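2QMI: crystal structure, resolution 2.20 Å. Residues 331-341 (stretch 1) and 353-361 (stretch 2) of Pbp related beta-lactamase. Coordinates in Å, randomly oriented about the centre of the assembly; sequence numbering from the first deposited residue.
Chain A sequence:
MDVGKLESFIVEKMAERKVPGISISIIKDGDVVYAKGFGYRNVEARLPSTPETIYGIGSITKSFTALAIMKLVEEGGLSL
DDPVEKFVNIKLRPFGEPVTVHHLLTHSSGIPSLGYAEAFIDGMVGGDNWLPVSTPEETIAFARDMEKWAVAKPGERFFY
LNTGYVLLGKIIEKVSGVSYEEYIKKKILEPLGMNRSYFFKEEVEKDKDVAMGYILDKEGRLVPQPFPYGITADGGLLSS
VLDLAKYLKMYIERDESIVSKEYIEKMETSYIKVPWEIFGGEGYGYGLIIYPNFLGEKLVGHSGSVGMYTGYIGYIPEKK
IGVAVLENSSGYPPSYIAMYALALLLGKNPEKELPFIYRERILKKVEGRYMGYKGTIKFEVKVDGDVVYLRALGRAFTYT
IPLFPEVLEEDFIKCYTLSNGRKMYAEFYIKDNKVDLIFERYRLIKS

Stretch 1 (331-341) GYPPSYIAMYA
Stretch 2 353-361: ELPFIYRER

The two stretches pack through the start of two helices, 334-341 and 355-361, whose axes approach to 11.0 Å with 110° between their N-to-C directions. The backbones lie nearest where the CA atoms of Y336 and F356 are 7.6 Å apart and those of Y340 and L354 7.7 Å apart. No direct hydrogen bond joins them, and 380 Å² is buried in total.

Stretch 1 begins as loop. Y332 is extended (phi/psi -142/130) with chi1 t and chi2 67°; its CB points sideways, but the ring end comes nearer, placing CE1 4.2 Å from OE2 of E360 (chi1 t). One water links the polar groups here: it lies 3.0 Å from Y332 OH, donates to F356 O at 2.9 Å, and donates weakly to E360 OE2 at 3.2 Å.

P333 (-53/115) is the N-cap, after which phi/psi stay near -62/-43 and A338 N bonds to P334 O at 2.8 Å. Y336, m with chi2 6°, stacks offset on F356, which is p with chi2 -99°. Their planes are 5° apart and their centroids 3.9 Å, so the rings meet face to face, Y336 CG lying 3.5 Å from F356 CD2. The CB of F356 also lies over the tyrosine face, 3.9 Å from the centroid of the Y336 ring.

One turn later M339 (m, t, chi3 149°) points its CB toward stretch 2, though its end leads away. SD still reaches F356 CZ at 3.7 Å, oblique to the ring, while M339 O is 3.8 Å from CD1 of L354 (m, t). The same methyl packs against the backbone of Y340, with L354 CD1 3.8 Å from Y340 CA. Y340, t with chi2 95°, presents its ring edge to I357 (m, t): Y340 CD1 and I357 CD1 are 3.3 Å apart, a tight apolar contact.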

# COMPACT_ATOMS: atom_id res chain seq x y z
N GLY A 331 25.84 -5.09 -18.50
CA GLY A 331 24.68 -4.80 -19.33
C GLY A 331 24.68 -5.52 -20.67
O GLY A 331 23.63 -5.93 -21.16
N TYR A 332 25.86 -5.64 -21.28
CA TYR A 332 25.99 -6.33 -22.56
C TYR A 332 27.30 -7.13 -22.57
O TYR A 332 28.36 -6.60 -22.27
CB TYR A 332 25.97 -5.33 -23.71
CG TYR A 332 25.79 -5.99 -25.05
CD1 TYR A 332 24.59 -6.63 -25.38
CD2 TYR A 332 26.83 -6.02 -25.98
CE1 TYR A 332 24.44 -7.29 -26.61
CE2 TYR A 332 26.69 -6.67 -27.20
CZ TYR A 332 25.50 -7.30 -27.51
OH TYR A 332 25.38 -7.97 -28.71
N PRO A 333 27.23 -8.43 -22.94
CA PRO A 333 28.41 -9.30 -22.98
C PRO A 333 29.59 -8.78 -23.79
O PRO A 333 29.50 -8.63 -25.01
CB PRO A 333 27.86 -10.60 -23.56
CG PRO A 333 26.39 -10.56 -23.20
CD PRO A 333 26.05 -9.12 -23.46
N PRO A 334 30.72 -8.49 -23.13
CA PRO A 334 31.91 -7.99 -23.82
C PRO A 334 32.35 -8.95 -24.93
O PRO A 334 32.84 -8.52 -25.98
CB PRO A 334 32.94 -7.89 -22.71
CG PRO A 334 32.10 -7.60 -21.50
CD PRO A 334 30.95 -8.55 -21.67
N SER A 335 32.17 -10.25 -24.70
CA SER A 335 32.56 -11.25 -25.69
C SER A 335 31.84 -11.01 -27.01
O SER A 335 32.44 -11.14 -28.08
CB SER A 335 32.24 -12.66 -25.17
OG SER A 335 30.84 -12.87 -25.11
N TYR A 336 30.56 -10.65 -26.94
CA TYR A 336 29.76 -10.37 -28.14
C TYR A 336 30.37 -9.21 -28.92
O TYR A 336 30.48 -9.27 -30.15
CB TYR A 336 28.32 -10.05 -27.74
CG TYR A 336 27.55 -11.25 -27.22
CD1 TYR A 336 28.17 -12.48 -27.03
CD2 TYR A 336 26.18 -11.15 -26.93
CE1 TYR A 336 27.47 -13.58 -26.56
CE2 TYR A 336 25.47 -12.25 -26.46
CZ TYR A 336 26.12 -13.46 -26.28
OH TYR A 336 25.43 -14.55 -25.84
N ILE A 337 30.77 -8.17 -28.21
CA ILE A 337 31.40 -7.02 -28.83
C ILE A 337 32.74 -7.45 -29.45
O ILE A 337 33.05 -7.12 -30.60
CB ILE A 337 31.64 -5.90 -27.80
CG1 ILE A 337 30.29 -5.39 -27.28
CG2 ILE A 337 32.46 -4.77 -28.43
CD1 ILE A 337 30.38 -4.25 -26.29
N ALA A 338 33.53 -8.19 -28.68
CA ALA A 338 34.82 -8.67 -29.16
C ALA A 338 34.67 -9.47 -30.45
O ALA A 338 35.40 -9.24 -31.43
CB ALA A 338 35.49 -9.52 -28.09
N MET A 339 33.73 -10.40 -30.47
CA MET A 339 33.51 -11.24 -31.64
C MET A 339 33.00 -10.46 -32.86
O MET A 339 33.31 -10.81 -34.00
CB MET A 339 32.57 -12.39 -31.27
CG MET A 339 33.10 -13.21 -30.10
SD MET A 339 32.04 -14.55 -29.54
CE MET A 339 33.24 -15.74 -28.95
N TYR A 340 32.25 -9.39 -32.61
CA TYR A 340 31.73 -8.55 -33.69
C TYR A 340 32.93 -7.91 -34.41
O TYR A 340 32.97 -7.85 -35.64
CB TYR A 340 30.85 -7.44 -33.09
CG TYR A 340 29.99 -6.69 -34.10
CD1 TYR A 340 28.67 -7.07 -34.33
CD2 TYR A 340 30.49 -5.59 -34.80
CE1 TYR A 340 27.85 -6.37 -35.23
CE2 TYR A 340 29.68 -4.88 -35.70
CZ TYR A 340 28.37 -5.28 -35.90
OH TYR A 340 27.56 -4.56 -36.74
N ALA A 341 33.90 -7.44 -33.64
CA ALA A 341 35.10 -6.82 -34.20
C ALA A 341 35.93 -7.89 -34.93
O ALA A 341 36.35 -7.68 -36.07
CB ALA A 341 35.92 -6.17 -33.09
N GLU A 353 26.65 -13.87 -39.44
CA GLU A 353 27.47 -15.01 -39.03
C GLU A 353 27.49 -15.29 -37.52
O GLU A 353 27.85 -16.39 -37.10
CB GLU A 353 28.91 -14.82 -39.52
CG GLU A 353 29.05 -14.67 -41.04
CD GLU A 353 29.40 -15.96 -41.74
OE1 GLU A 353 30.54 -16.44 -41.58
OE2 GLU A 353 28.53 -16.51 -42.46
N LEU A 354 27.14 -14.30 -36.71
CA LEU A 354 27.13 -14.48 -35.26
C LEU A 354 25.70 -14.70 -34.76
O LEU A 354 24.90 -13.78 -34.71
CB LEU A 354 27.74 -13.26 -34.57
CG LEU A 354 29.20 -12.95 -34.89
CD1 LEU A 354 29.59 -11.65 -34.20
CD2 LEU A 354 30.11 -14.11 -34.45
N PRO A 355 25.38 -15.94 -34.37
CA PRO A 355 24.05 -16.31 -33.88
C PRO A 355 23.44 -15.38 -32.83
O PRO A 355 22.28 -14.99 -32.96
CB PRO A 355 24.23 -17.74 -33.38
CG PRO A 355 25.71 -17.84 -33.10
CD PRO A 355 26.32 -17.07 -34.23
N PHE A 356 24.21 -15.01 -31.81
CA PHE A 356 23.69 -14.14 -30.77
C PHE A 356 23.27 -12.77 -31.28
O PHE A 356 22.58 -12.03 -30.58
CB PHE A 356 24.68 -13.98 -29.61
CG PHE A 356 26.12 -13.76 -30.02
CD1 PHE A 356 27.02 -14.82 -30.04
CD2 PHE A 356 26.57 -12.49 -30.36
CE1 PHE A 356 28.36 -14.61 -30.37
CE2 PHE A 356 27.91 -12.27 -30.70
CZ PHE A 356 28.80 -13.33 -30.70
N ILE A 357 23.66 -12.43 -32.51
CA ILE A 357 23.29 -11.12 -33.05
C ILE A 357 21.99 -11.10 -33.87
O ILE A 357 21.16 -10.23 -33.64
CB ILE A 357 24.44 -10.53 -33.89
CG1 ILE A 357 25.68 -10.38 -33.00
CG2 ILE A 357 24.05 -9.17 -34.45
CD1 ILE A 357 26.88 -9.80 -33.70
N TYR A 358 21.81 -12.03 -34.81
CA TYR A 358 20.57 -12.02 -35.58
C TYR A 358 19.38 -12.57 -34.79
O TYR A 358 18.23 -12.17 -35.00
CB TYR A 358 20.71 -12.78 -36.91
CG TYR A 358 21.30 -14.17 -36.84
CD1 TYR A 358 22.68 -14.37 -36.86
CD2 TYR A 358 20.47 -15.30 -36.82
CE1 TYR A 358 23.23 -15.65 -36.88
CE2 TYR A 358 21.01 -16.59 -36.84
CZ TYR A 358 22.39 -16.76 -36.87
OH TYR A 358 22.94 -18.02 -36.90
N ARG A 359 19.67 -13.49 -33.87
CA ARG A 359 18.62 -14.07 -33.05
C ARG A 359 17.98 -13.01 -32.15
O ARG A 359 16.77 -12.99 -31.97
CB ARG A 359 19.20 -15.22 -32.21
CG ARG A 359 18.25 -15.84 -31.19
CD ARG A 359 18.69 -17.27 -30.84
NE ARG A 359 20.07 -17.34 -30.35
CZ ARG A 359 20.45 -16.99 -29.12
NH1 ARG A 359 19.55 -16.55 -28.25
NH2 ARG A 359 21.73 -17.08 -28.77
N GLU A 360 18.80 -12.11 -31.60
CA GLU A 360 18.28 -11.05 -30.74
C GLU A 360 17.41 -10.07 -31.51
O GLU A 360 16.39 -9.60 -31.02
CB GLU A 360 19.41 -10.27 -30.07
CG GLU A 360 18.91 -9.30 -29.00
CD GLU A 360 19.75 -8.04 -28.93
OE1 GLU A 360 19.69 -7.25 -29.91
OE2 GLU A 360 20.45 -7.83 -27.90
N ARG A 361 17.86 -9.73 -32.73
CA ARG A 361 17.13 -8.79 -33.57
C ARG A 361 15.82 -9.39 -34.06
O ARG A 361 14.79 -8.72 -34.03
CB ARG A 361 17.99 -8.38 -34.78
CG ARG A 361 17.27 -7.44 -35.75
CD ARG A 361 18.20 -6.94 -36.85
NE ARG A 361 18.98 -8.03 -37.44
CZ ARG A 361 18.49 -8.96 -38.25
NH1 ARG A 361 17.21 -8.94 -38.59
NH2 ARG A 361 19.27 -9.93 -38.71
O HOH W 1 22.91 -9.55 -29.12